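Local structure of transmembrane protease (Mus musculus, 2E7V) at residues H8-I13 / V70-M75; V16-A21 / L62-T67; T32-I37 / T57-L62; E38-D43 / L105-S110. The protein is probably a membrane-anchored serine protease of the extracellular face, the part described here being its SEA domain, a module distinct from the catalytic domain. All coordinates share one frame; numbering follows the deposited sequence.

Interaction 1. Residues H8-I13 / V70-M75; sequences HSSFQI and VADVVM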
loop_
_atom_site.group_PDB
_atom_site.type_symbol
_atom_site.label_atom_id
_atom_site.label_comp_id
_atom_site.label_asym_id
_atom_site.label_seq_id
_atom_site.Cartn_x
_atom_site.Cartn_y
_atom_site.Cartn_z
ATOM N N HIS A 8 -6.550 -6.056 -5.425
ATOM C CA HIS A 8 -5.973 -4.766 -5.757
ATOM C C HIS A 8 -6.761 -3.668 -5.079
ATOM O O HIS A 8 -7.954 -3.825 -4.811
ATOM C CB HIS A 8 -5.952 -4.540 -7.279
ATOM C CG HIS A 8 -7.305 -4.374 -7.901
ATOM N ND1 HIS A 8 -8.099 -5.441 -8.260
ATOM C CD2 HIS A 8 -8.003 -3.259 -8.231
ATOM C CE1 HIS A 8 -9.227 -4.993 -8.784
ATOM N NE2 HIS A 8 -9.193 -3.671 -8.777
ATOM N N SER A 9 -6.081 -2.565 -4.785
ATOM C CA SER A 9 -6.706 -1.423 -4.151
ATOM C C SER A 9 -5.949 -0.169 -4.545
ATOM O O SER A 9 -4.805 -0.239 -5.020
ATOM C CB SER A 9 -6.665 -1.572 -2.626
ATOM O OG SER A 9 -7.020 -2.889 -2.244
ATOM N N SER A 10 -6.599 0.975 -4.367
ATOM C CA SER A 10 -5.975 2.261 -4.642
ATOM C C SER A 10 -5.725 2.862 -3.267
ATOM O O SER A 10 -6.664 3.130 -2.508
ATOM C CB SER A 10 -6.907 3.157 -5.451
ATOM O OG SER A 10 -7.095 2.635 -6.755
ATOM N N PHE A 11 -4.454 3.036 -2.935
ATOM C CA PHE A 11 -4.062 3.571 -1.643
ATOM C C PHE A 11 -3.657 5.024 -1.725
ATOM O O PHE A 11 -2.854 5.411 -2.584
ATOM C CB PHE A 11 -2.850 2.827 -1.093
ATOM C CG PHE A 11 -3.107 1.400 -0.734
ATOM C CD1 PHE A 11 -3.564 1.063 0.543
ATOM C CD2 PHE A 11 -2.834 0.384 -1.644
ATOM C CE1 PHE A 11 -3.738 -0.283 0.904
ATOM C CE2 PHE A 11 -3.006 -0.945 -1.295
ATOM C CZ PHE A 11 -3.458 -1.282 -0.010
ATOM N N GLN A 12 -4.182 5.827 -0.816
ATOM C CA GLN A 12 -3.783 7.225 -0.770
ATOM C C GLN A 12 -2.340 7.201 -0.241
ATOM O O GLN A 12 -2.070 6.603 0.799
ATOM C CB GLN A 12 -4.682 8.006 0.194
ATOM C CG GLN A 12 -6.080 8.301 -0.337
ATOM C CD GLN A 12 -7.169 7.549 0.405
ATOM O OE1 GLN A 12 -7.577 6.453 0.006
ATOM N NE2 GLN A 12 -7.642 8.133 1.503
ATOM N N ILE A 13 -1.413 7.835 -0.951
ATOM C CA ILE A 13 -0.022 7.847 -0.511
ATOM C C ILE A 13 0.208 9.159 0.224
ATOM O O ILE A 13 0.468 10.197 -0.382
ATOM C CB ILE A 13 0.948 7.701 -1.717
ATOM C CG1 ILE A 13 0.608 6.420 -2.500
ATOM C CG2 ILE A 13 2.396 7.637 -1.230
ATOM C CD1 ILE A 13 0.565 5.132 -1.636
ATOM N N VAL A 70 -1.855 8.668 -5.459
ATOM C CA VAL A 70 -2.602 7.448 -5.167
ATOM C C VAL A 70 -1.887 6.333 -5.904
ATOM O O VAL A 70 -1.513 6.496 -7.066
ATOM C CB VAL A 70 -4.054 7.494 -5.659
ATOM C CG1 VAL A 70 -4.649 6.088 -5.611
ATOM C CG2 VAL A 70 -4.869 8.414 -4.790
ATOM N N ALA A 71 -1.686 5.209 -5.226
ATOM C CA ALA A 71 -1.001 4.081 -5.834
ATOM C C ALA A 71 -1.948 2.907 -6.054
ATOM O O ALA A 71 -2.646 2.482 -5.130
ATOM C CB ALA A 71 0.166 3.655 -4.956
ATOM N N ASP A 72 -2.012 2.413 -7.284
ATOM C CA ASP A 72 -2.846 1.251 -7.558
ATOM C C ASP A 72 -1.901 0.076 -7.332
ATOM O O ASP A 72 -0.866 -0.047 -7.991
ATOM C CB ASP A 72 -3.386 1.268 -8.985
ATOM C CG ASP A 72 -4.276 2.473 -9.252
ATOM O OD1 ASP A 72 -5.008 2.903 -8.332
ATOM O OD2 ASP A 72 -4.245 2.987 -10.381
ATOM N N VAL A 73 -2.274 -0.765 -6.373
ATOM C CA VAL A 73 -1.466 -1.905 -5.937
ATOM C C VAL A 73 -2.127 -3.272 -6.113
ATOM O O VAL A 73 -3.302 -3.459 -5.754
ATOM C CB VAL A 73 -1.115 -1.726 -4.426
ATOM C CG1 VAL A 73 -0.291 -2.910 -3.909
ATOM C CG2 VAL A 73 -0.388 -0.411 -4.222
ATOM N N VAL A 74 -1.378 -4.226 -6.660
ATOM C CA VAL A 74 -1.888 -5.585 -6.837
ATOM C C VAL A 74 -1.209 -6.459 -5.780
ATOM O O VAL A 74 -0.013 -6.314 -5.534
ATOM C CB VAL A 74 -1.553 -6.167 -8.241
ATOM C CG1 VAL A 74 -1.795 -7.674 -8.249
ATOM C CG2 VAL A 74 -2.430 -5.519 -9.313
ATOM N N MET A 75 -1.979 -7.341 -5.150
ATOM C CA MET A 75 -1.444 -8.246 -4.140
ATOM C C MET A 75 -1.836 -9.673 -4.515
ATOM O O MET A 75 -3.018 -9.946 -4.795
ATOM C CB MET A 75 -1.991 -7.899 -2.741
ATOM C CG MET A 75 -1.536 -6.535 -2.184
ATOM S SD MET A 75 -2.661 -5.893 -0.876
ATOM C CE MET A 75 -3.984 -5.323 -1.926
#
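S9 with V73 and F11 with A71 form the hydrogen-bonded pairs of an antiparallel strand pairing, and H8–V74, S10–D72 and Q12–V70 form the non-hydrogen-bonded pairs alternating with them. The N-to-C directions of the two segments differ by 153° and their axes approach to 4.5 Å. This places strands 4-14 and 68-78 as inner neighbours in the four-stranded sheet of the SEA domain. The bond from V73 N to S9 O, 2.9 Å, is nearly straight at the hydrogen (177°), whereas the one from S9 N to V73 O is longer, 3.1 Å, and bent to 150°. F11 and A71 exchange two further N-H...O bonds.

On the opposite face, A71 and V73 pack with I13 on helix 28-46, while F11 lies against I107 and L105. The F11 ring crosses the V73 side chain at about a right angle, with F11 CD2 3.6 Å from V73 CG2. Next to it, I13 CD1 rests 3.7 Å from A71 CB, and I37 of the helix touches both residues.

The face of S10, V70 and D72 is mixed: V70 CG1 packs on S10 CB, while S10 and D72 carry the polar contact. D72 CG lies beside its own backbone N, anti to the carbonyl carbon, and the carboxylate is divided between two partners: OD1 takes the S10 hydroxyl and OD2 forms a salt bridge with R63 NE. An alanine at D72 would probably leave S10 OG without its acceptor and the R63 charge without its carboxylate mate. S10 OG donates to D72 OD1 at 2.6 Å, meeting that oxygen nearly along its C-O axis.

Interaction 2. Residues V16-A21 / L62-T67; sequences VEYTEA and LRKEGT
K64 and Y18 make the main side-chain contact, a CH-pi interaction. K64 CB sits over the centre of the tyrosine ring, 3.3 Å from its centroid and 6° off the ring normal, so the approach is squarely over one face. All six ring carbons are within touching range of this one methylene. Y18 CG stands anti to its backbone N (chi1 -172°), on the carbonyl side, which places CG toward K64, the ring lying with one face against K64 CB. The two side chains cross at about a right angle, and K64 CD continues past the rim at Y18 CD2, 3.7 Å away. The ammonium ends 5.7 Å from the centroid, measured from K64 NZ, a long cation-pi geometry and at most a weak attraction. The phenolic OH of Y18 finds its polar partner in N23.

Hydrogen bonding between the segments comes from the backbone: Y18 N donates to T67 O at 3.0 Å with an N-H...O angle of 172°.

Charges pair within segment 62-67, on the side turned from Y18. R63 NH1 meets E65 OE1 at 3.3 Å in the guanidinium plane, a salt bridge, while R63 NE makes its salt bridge with D72 of the next strand.

Residues 66 and 67 link strand 54-65 to its antiparallel neighbour 68-78, so this is the end of a beta-hairpin, gripped on its flank by the chain that runs from strand 16-17 to helix 28-46.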
loop_
_atom_site.group_PDB
_atom_site.type_symbol
_atom_site.label_atom_id
_atom_site.label_comp_id
_atom_site.label_asym_id
_atom_site.label_seq_id
_atom_site.Cartn_x
_atom_site.Cartn_y
_atom_site.Cartn_z
ATOM N N VAL A 16 3.155 12.914 0.273
ATOM C CA VAL A 16 3.983 12.963 -0.932
ATOM C C VAL A 16 3.275 13.803 -1.990
ATOM O O VAL A 16 2.140 13.515 -2.376
ATOM C CB VAL A 16 4.244 11.561 -1.530
ATOM C CG1 VAL A 16 5.155 11.682 -2.740
ATOM C CG2 VAL A 16 4.856 10.651 -0.495
ATOM N N GLU A 17 3.934 14.861 -2.442
ATOM C CA GLU A 17 3.342 15.705 -3.467
ATOM C C GLU A 17 3.580 15.036 -4.808
ATOM O O GLU A 17 4.644 14.465 -5.040
ATOM C CB GLU A 17 3.986 17.095 -3.466
ATOM C CG GLU A 17 3.469 18.014 -4.570
ATOM C CD GLU A 17 4.107 19.400 -4.537
ATOM O OE1 GLU A 17 3.906 20.168 -5.497
ATOM O OE2 GLU A 17 4.803 19.719 -3.550
ATOM N N TYR A 18 2.588 15.088 -5.682
ATOM C CA TYR A 18 2.736 14.503 -7.004
ATOM C C TYR A 18 3.557 15.486 -7.843
ATOM O O TYR A 18 3.188 16.647 -7.972
ATOM C CB TYR A 18 1.365 14.286 -7.653
ATOM C CG TYR A 18 1.428 13.510 -8.944
ATOM C CD1 TYR A 18 1.344 12.112 -8.951
ATOM C CD2 TYR A 18 1.613 14.163 -10.157
ATOM C CE1 TYR A 18 1.446 11.390 -10.146
ATOM C CE2 TYR A 18 1.720 13.453 -11.351
ATOM C CZ TYR A 18 1.636 12.071 -11.341
ATOM O OH TYR A 18 1.744 11.383 -12.530
ATOM N N THR A 19 4.672 15.021 -8.394
ATOM C CA THR A 19 5.545 15.858 -9.224
ATOM C C THR A 19 5.652 15.208 -10.603
ATOM O O THR A 19 5.284 14.051 -10.756
ATOM C CB THR A 19 6.937 15.961 -8.600
ATOM O OG1 THR A 19 7.479 14.644 -8.414
ATOM C CG2 THR A 19 6.859 16.666 -7.252
ATOM N N GLU A 20 6.161 15.933 -11.600
ATOM C CA GLU A 20 6.266 15.379 -12.954
ATOM C C GLU A 20 6.996 14.049 -13.041
ATOM O O GLU A 20 6.605 13.162 -13.808
ATOM C CB GLU A 20 6.933 16.379 -13.896
ATOM C CG GLU A 20 6.006 17.483 -14.316
ATOM C CD GLU A 20 4.770 16.938 -14.996
ATOM O OE1 GLU A 20 4.850 16.604 -16.198
ATOM O OE2 GLU A 20 3.724 16.829 -14.321
ATOM N N ALA A 21 8.064 13.909 -12.268
ATOM C CA ALA A 21 8.825 12.673 -12.271
ATOM C C ALA A 21 7.908 11.476 -12.060
ATOM O O ALA A 21 8.212 10.379 -12.519
ATOM C CB ALA A 21 9.892 12.706 -11.180
ATOM N N LEU A 62 1.168 4.882 -10.316
ATOM C CA LEU A 62 1.010 5.977 -9.373
ATOM C C LEU A 62 0.165 7.001 -10.088
ATOM O O LEU A 62 0.483 7.417 -11.200
ATOM C CB LEU A 62 2.368 6.586 -9.017
ATOM C CG LEU A 62 3.292 5.653 -8.237
ATOM C CD1 LEU A 62 4.653 6.315 -8.023
ATOM C CD2 LEU A 62 2.638 5.297 -6.902
ATOM N N ARG A 63 -0.927 7.397 -9.463
ATOM C CA ARG A 63 -1.796 8.361 -10.090
ATOM C C ARG A 63 -1.850 9.619 -9.272
ATOM O O ARG A 63 -1.580 9.620 -8.071
ATOM C CB ARG A 63 -3.209 7.775 -10.283
ATOM C CG ARG A 63 -3.264 6.705 -11.361
ATOM C CD ARG A 63 -4.668 6.144 -11.590
ATOM N NE ARG A 63 -5.174 5.423 -10.426
ATOM C CZ ARG A 63 -5.927 5.961 -9.471
ATOM N NH1 ARG A 63 -6.275 7.241 -9.533
ATOM N NH2 ARG A 63 -6.339 5.214 -8.454
ATOM N N LYS A 64 -2.175 10.704 -9.948
ATOM C CA LYS A 64 -2.305 11.991 -9.306
ATOM C C LYS A 64 -3.781 12.261 -9.042
ATOM O O LYS A 64 -4.611 12.160 -9.942
ATOM C CB LYS A 64 -1.723 13.075 -10.215
ATOM C CG LYS A 64 -2.294 14.463 -9.996
ATOM C CD LYS A 64 -1.722 15.456 -11.006
ATOM C CE LYS A 64 -1.843 14.927 -12.434
ATOM N NZ LYS A 64 -3.220 14.428 -12.736
ATOM N N GLU A 65 -4.103 12.566 -7.793
ATOM C CA GLU A 65 -5.463 12.908 -7.393
ATOM C C GLU A 65 -5.297 14.195 -6.602
ATOM O O GLU A 65 -4.653 14.205 -5.549
ATOM C CB GLU A 65 -6.087 11.812 -6.520
ATOM C CG GLU A 65 -6.532 10.587 -7.310
ATOM C CD GLU A 65 -7.455 9.668 -6.526
ATOM O OE1 GLU A 65 -7.937 8.679 -7.117
ATOM O OE2 GLU A 65 -7.700 9.929 -5.327
ATOM N N GLY A 66 -5.867 15.283 -7.115
ATOM C CA GLY A 66 -5.704 16.564 -6.456
ATOM C C GLY A 66 -4.246 16.899 -6.700
ATOM O O GLY A 66 -3.809 16.947 -7.849
ATOM N N THR A 67 -3.488 17.115 -5.632
ATOM C CA THR A 67 -2.062 17.400 -5.759
ATOM C C THR A 67 -1.309 16.261 -5.091
ATOM O O THR A 67 -0.078 16.220 -5.110
ATOM C CB THR A 67 -1.669 18.714 -5.068
ATOM O OG1 THR A 67 -2.033 18.658 -3.681
ATOM C CG2 THR A 67 -2.355 19.889 -5.738
#

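Interaction 3. Residues T32-I37 / T57-L62; sequences TLSERI and THVVKL
V59 and L62 on the strand meet L33, S34 and I37 on the helix, and most of the contact is apolar. V59 lays its CG2 branch against I37 CG2 at 3.8 Å, the two side chains crossing at about a right angle. L62 spans L33 and I37: its CD1 branch is 3.9 Å from L33 CD2, and its CD2 branch faces I37 CD1 more loosely, at 4.4 Å.

S34 is the polar member. Its OG touches V59 CG1 at 3.5 Å, a branch held anti to the valine backbone N (chi1 169°). This hydroxyl is satisfied inside the helix by a bond to Y30 O. A neighbouring polar link, E38 OE1 to V59 N, ties the strand backbone to the helix one turn on.

The segment axes come within 7.8 Å at an angle of 143°, so segment 32-37 packs at an oblique, roughly antiparallel angle on segment 57-62 of an outer strand. Between V59 and L62, V60 and K61 both face D72 in a classic beta bulge, which lets V59 and L62, three positions apart, both point at the helix.

Since S34 is paired within its own helix, the contact rests on dispersion between branched side chains, and the directional bond comes from E38, just beyond the helix segment, to V59 N.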
loop_
_atom_site.group_PDB
_atom_site.type_symbol
_atom_site.label_atom_id
_atom_site.label_comp_id
_atom_site.label_asym_id
_atom_site.label_seq_id
_atom_site.Cartn_x
_atom_site.Cartn_y
_atom_site.Cartn_z
ATOM N N THR A 32 11.575 4.516 -6.719
ATOM C CA THR A 32 11.926 4.468 -5.301
ATOM C C THR A 32 10.678 4.560 -4.424
ATOM O O THR A 32 10.593 3.903 -3.383
ATOM C CB THR A 32 12.940 5.580 -4.904
ATOM O OG1 THR A 32 12.347 6.868 -5.073
ATOM C CG2 THR A 32 14.185 5.490 -5.767
ATOM N N LEU A 33 9.703 5.360 -4.847
ATOM C CA LEU A 33 8.463 5.465 -4.089
ATOM C C LEU A 33 7.685 4.142 -4.222
ATOM O O LEU A 33 7.122 3.649 -3.245
ATOM C CB LEU A 33 7.599 6.626 -4.591
ATOM C CG LEU A 33 6.212 6.667 -3.938
ATOM C CD1 LEU A 33 6.383 6.775 -2.424
ATOM C CD2 LEU A 33 5.388 7.826 -4.487
ATOM N N SER A 34 7.657 3.578 -5.429
ATOM C CA SER A 34 6.961 2.310 -5.663
ATOM C C SER A 34 7.610 1.180 -4.873
ATOM O O SER A 34 6.929 0.307 -4.337
ATOM C CB SER A 34 6.975 1.951 -7.155
ATOM O OG SER A 34 6.027 2.724 -7.862
ATOM N N GLU A 35 8.933 1.217 -4.798
ATOM C CA GLU A 35 9.689 0.201 -4.081
ATOM C C GLU A 35 9.438 0.296 -2.577
ATOM O O GLU A 35 9.317 -0.724 -1.903
ATOM C CB GLU A 35 11.178 0.363 -4.393
ATOM C CG GLU A 35 12.101 -0.531 -3.607
ATOM C CD GLU A 35 13.545 -0.330 -4.017
ATOM O OE1 GLU A 35 13.892 -0.683 -5.169
ATOM O OE2 GLU A 35 14.327 0.194 -3.191
ATOM N N ARG A 36 9.350 1.518 -2.055
ATOM C CA ARG A 36 9.102 1.724 -0.627
ATOM C C ARG A 36 7.707 1.214 -0.262
ATOM O O ARG A 36 7.516 0.540 0.760
ATOM C CB ARG A 36 9.231 3.211 -0.277
ATOM C CG ARG A 36 8.801 3.589 1.146
ATOM C CD ARG A 36 9.538 2.782 2.215
ATOM N NE ARG A 36 9.062 3.071 3.575
ATOM C CZ ARG A 36 9.283 2.274 4.621
ATOM N NH1 ARG A 36 9.969 1.151 4.465
ATOM N NH2 ARG A 36 8.800 2.580 5.823
ATOM N N ILE A 37 6.736 1.538 -1.107
ATOM C CA ILE A 37 5.358 1.108 -0.900
ATOM C C ILE A 37 5.255 -0.425 -0.938
ATOM O O ILE A 37 4.561 -1.034 -0.105
ATOM C CB ILE A 37 4.427 1.759 -1.966
ATOM C CG1 ILE A 37 4.282 3.254 -1.657
ATOM C CG2 ILE A 37 3.053 1.076 -1.969
ATOM C CD1 ILE A 37 3.664 4.068 -2.771
ATOM N N THR A 57 3.704 -8.396 -3.972
ATOM C CA THR A 57 2.904 -7.236 -4.330
ATOM C C THR A 57 3.653 -6.310 -5.279
ATOM O O THR A 57 4.880 -6.375 -5.414
ATOM C CB THR A 57 2.517 -6.439 -3.076
ATOM O OG1 THR A 57 1.574 -5.418 -3.418
ATOM C CG2 THR A 57 3.752 -5.793 -2.454
ATOM N N HIS A 58 2.903 -5.445 -5.946
ATOM C CA HIS A 58 3.522 -4.504 -6.855
ATOM C C HIS A 58 2.596 -3.369 -7.218
ATOM O O HIS A 58 1.384 -3.551 -7.405
ATOM C CB HIS A 58 4.021 -5.219 -8.118
ATOM C CG HIS A 58 2.942 -5.598 -9.085
ATOM N ND1 HIS A 58 2.734 -4.919 -10.265
ATOM C CD2 HIS A 58 2.049 -6.617 -9.074
ATOM C CE1 HIS A 58 1.761 -5.504 -10.943
ATOM N NE2 HIS A 58 1.328 -6.537 -10.243
ATOM N N VAL A 59 3.188 -2.184 -7.272
ATOM C CA VAL A 59 2.488 -0.967 -7.628
ATOM C C VAL A 59 2.315 -1.024 -9.151
ATOM O O VAL A 59 3.297 -1.105 -9.891
ATOM C CB VAL A 59 3.338 0.269 -7.214
ATOM C CG1 VAL A 59 2.770 1.542 -7.818
ATOM C CG2 VAL A 59 3.391 0.373 -5.694
ATOM N N VAL A 60 1.067 -1.012 -9.613
ATOM C CA VAL A 60 0.798 -1.070 -11.050
ATOM C C VAL A 60 0.917 0.319 -11.650
ATOM O O VAL A 60 1.173 0.474 -12.840
ATOM C CB VAL A 60 -0.598 -1.642 -11.342
ATOM C CG1 VAL A 60 -0.699 -3.048 -10.781
ATOM C CG2 VAL A 60 -1.654 -0.755 -10.751
ATOM N N LYS A 61 0.709 1.332 -10.819
ATOM C CA LYS A 61 0.851 2.705 -11.262
ATOM C C LYS A 61 0.571 3.707 -10.162
ATOM O O LYS A 61 -0.127 3.410 -9.182
ATOM C CB LYS A 61 -0.028 2.987 -12.482
ATOM C CG LYS A 61 -1.426 3.467 -12.213
ATOM C CD LYS A 61 -1.982 4.100 -13.484
ATOM C CE LYS A 61 -1.073 5.229 -13.973
ATOM N NZ LYS A 61 -1.523 5.846 -15.260
ATOM N N LEU A 62 1.168 4.882 -10.316
ATOM C CA LEU A 62 1.010 5.977 -9.373
ATOM C C LEU A 62 0.165 7.001 -10.088
ATOM O O LEU A 62 0.483 7.417 -11.200
ATOM C CB LEU A 62 2.368 6.586 -9.017
ATOM C CG LEU A 62 3.292 5.653 -8.237
ATOM C CD1 LEU A 62 4.653 6.315 -8.023
ATOM C CD2 LEU A 62 2.638 5.297 -6.902
#

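Interaction 4. Residues E38-D43 / L105-S110; sequences EAMITD and LEIAPS
M40 reaches I107, A108 and P109 through an extended chain that bends at its end: chi2 of -178° carries SD straight out from the helix, and chi3 of 66° then bends the chain so that CE turns to I107 CG2 and A108 O. I41, by contrast, has CG1 beside its backbone N and CD1 extended beyond it, which takes the CD1 methyl to I107 CD1. The two branches of I107 divide the work: CG2, anti to its backbone N, meets the methionine, and CD1 meets the isoleucine.

M40 and I107 slide past each other in opposite directions, with M40 CE 3.7 Å from I107 CG2. The same methyl lies 3.4 Å from A108 O, and the sulphur packs on the proline backbone, M40 SD to P109 CA being 3.8 Å. An alanine at M40 would probably open a gap between helix and chain, leaving I107 CG2 and P109 without their thioether cover. I41 CD1 and I107 CD1 are 3.7 Å apart, and their side chains cross at about a right angle. Behind them, I107 also touches F11 and I37, and I41 touches V73, so the pair belongs to the buried layer between helix and sheet.

Within the helix, E38 O accepts from both T42 N and T42 OG1, from opposite faces of its plane, the hydroxyl bond being 2.7 Å from T42 OG1 to E38 O.

The short parallel pairing of 106-107 with 4-14 is a local feature of this chain; the beta-alpha-beta-beta-alpha-beta succession and the strand order 2-3-1-4 are what match the ferredoxin-like, two-layer alpha/beta SEA fold.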
loop_
_atom_site.group_PDB
_atom_site.type_symbol
_atom_site.label_atom_id
_atom_site.label_comp_id
_atom_site.label_asym_id
_atom_site.label_seq_id
_atom_site.Cartn_x
_atom_site.Cartn_y
_atom_site.Cartn_z
ATOM N N GLU A 38 5.957 -1.045 -1.884
ATOM C CA GLU A 38 5.953 -2.509 -2.010
ATOM C C GLU A 38 6.618 -3.186 -0.806
ATOM O O GLU A 38 6.179 -4.246 -0.346
ATOM C CB GLU A 38 6.658 -2.928 -3.314
ATOM C CG GLU A 38 5.799 -2.675 -4.558
ATOM C CD GLU A 38 6.578 -2.709 -5.866
ATOM O OE1 GLU A 38 5.972 -2.386 -6.917
ATOM O OE2 GLU A 38 7.785 -3.057 -5.845
ATOM N N ALA A 39 7.673 -2.560 -0.292
ATOM C CA ALA A 39 8.382 -3.086 0.865
ATOM C C ALA A 39 7.503 -3.016 2.105
ATOM O O ALA A 39 7.495 -3.937 2.922
ATOM C CB ALA A 39 9.655 -2.291 1.097
ATOM N N MET A 40 6.777 -1.915 2.246
ATOM C CA MET A 40 5.897 -1.704 3.387
ATOM C C MET A 40 4.793 -2.748 3.421
ATOM O O MET A 40 4.542 -3.370 4.457
ATOM C CB MET A 40 5.295 -0.291 3.345
ATOM C CG MET A 40 6.320 0.820 3.643
ATOM S SD MET A 40 5.624 2.479 3.654
ATOM C CE MET A 40 4.563 2.346 5.088
ATOM N N ILE A 41 4.125 -2.934 2.292
ATOM C CA ILE A 41 3.046 -3.911 2.204
ATOM C C ILE A 41 3.595 -5.314 2.456
ATOM O O ILE A 41 2.995 -6.101 3.203
ATOM C CB ILE A 41 2.348 -3.837 0.820
ATOM C CG1 ILE A 41 1.553 -2.531 0.721
ATOM C CG2 ILE A 41 1.420 -5.036 0.623
ATOM C CD1 ILE A 41 1.048 -2.220 -0.688
ATOM N N THR A 42 4.743 -5.618 1.862
ATOM C CA THR A 42 5.363 -6.935 2.036
ATOM C C THR A 42 5.683 -7.193 3.512
ATOM O O THR A 42 5.381 -8.266 4.036
ATOM C CB THR A 42 6.659 -7.064 1.196
ATOM O OG1 THR A 42 6.341 -6.899 -0.197
ATOM C CG2 THR A 42 7.310 -8.439 1.399
ATOM N N ASP A 43 6.290 -6.211 4.177
ATOM C CA ASP A 43 6.629 -6.348 5.595
ATOM C C ASP A 43 5.379 -6.595 6.461
ATOM O O ASP A 43 5.410 -7.415 7.377
ATOM C CB ASP A 43 7.337 -5.093 6.109
ATOM C CG ASP A 43 8.770 -4.978 5.616
ATOM O OD1 ASP A 43 9.320 -3.858 5.674
ATOM O OD2 ASP A 43 9.353 -5.998 5.186
ATOM N N LEU A 105 -8.058 3.674 2.919
ATOM C CA LEU A 105 -7.071 2.750 2.398
ATOM C C LEU A 105 -5.914 3.700 2.105
ATOM O O LEU A 105 -5.936 4.449 1.120
ATOM C CB LEU A 105 -7.567 2.089 1.111
ATOM C CG LEU A 105 -8.511 0.909 1.343
ATOM C CD1 LEU A 105 -9.392 0.685 0.126
ATOM C CD2 LEU A 105 -7.678 -0.325 1.650
ATOM N N GLU A 106 -4.920 3.680 2.984
ATOM C CA GLU A 106 -3.768 4.558 2.857
ATOM C C GLU A 106 -2.466 3.897 3.278
ATOM O O GLU A 106 -2.452 2.848 3.921
ATOM C CB GLU A 106 -3.986 5.815 3.706
ATOM C CG GLU A 106 -4.202 5.509 5.197
ATOM C CD GLU A 106 -4.608 6.732 6.018
ATOM O OE1 GLU A 106 -5.377 7.561 5.504
ATOM O OE2 GLU A 106 -4.178 6.853 7.192
ATOM N N ILE A 107 -1.369 4.541 2.895
ATOM C CA ILE A 107 -0.021 4.093 3.202
ATOM C C ILE A 107 0.818 5.359 3.338
ATOM O O ILE A 107 0.781 6.219 2.451
ATOM C CB ILE A 107 0.573 3.253 2.049
ATOM C CG1 ILE A 107 -0.299 2.019 1.790
ATOM C CG2 ILE A 107 2.017 2.844 2.387
ATOM C CD1 ILE A 107 0.237 1.103 0.710
ATOM N N ALA A 108 1.560 5.482 4.437
ATOM C CA ALA A 108 2.416 6.655 4.641
ATOM C C ALA A 108 3.898 6.271 4.590
ATOM O O ALA A 108 4.428 5.700 5.539
ATOM C CB ALA A 108 2.093 7.321 5.983
ATOM N N PRO A 109 4.583 6.565 3.468
ATOM C CA PRO A 109 6.007 6.232 3.354
ATOM C C PRO A 109 6.727 6.871 4.535
ATOM O O PRO A 109 7.666 6.302 5.079
ATOM C CB PRO A 109 6.405 6.852 2.012
ATOM C CG PRO A 109 5.157 6.739 1.214
ATOM C CD PRO A 109 4.077 7.146 2.212
ATOM N N SER A 110 6.274 8.069 4.906
ATOM C CA SER A 110 6.797 8.786 6.066
ATOM C C SER A 110 5.627 9.411 6.833
ATOM O O SER A 110 4.705 9.974 6.234
ATOM C CB SER A 110 7.773 9.882 5.659
ATOM O OG SER A 110 8.457 10.361 6.808
#

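In the fold
All four contacts lie in one SEA domain and meet on one sheet, whose strands run 54-65, 68-78, 4-14, 106-107. Interaction 1 joins the two inner strands; interactions 3 and 4, whose centres are each 9 or 10 Å from it and 9 Å from each other, fasten successive parts of helix 28-46 to the two outer strands. Interaction 2 sits at the periphery, its centre about 17 Å from that of interaction 4, and shares L62 with interaction 3. Along the chain interaction 3 is nested within interaction 2, and that within interaction 1, whereas interaction 4 crosses all three. The late strand 106-107 thus ties the C-terminal part to a core built from earlier residues.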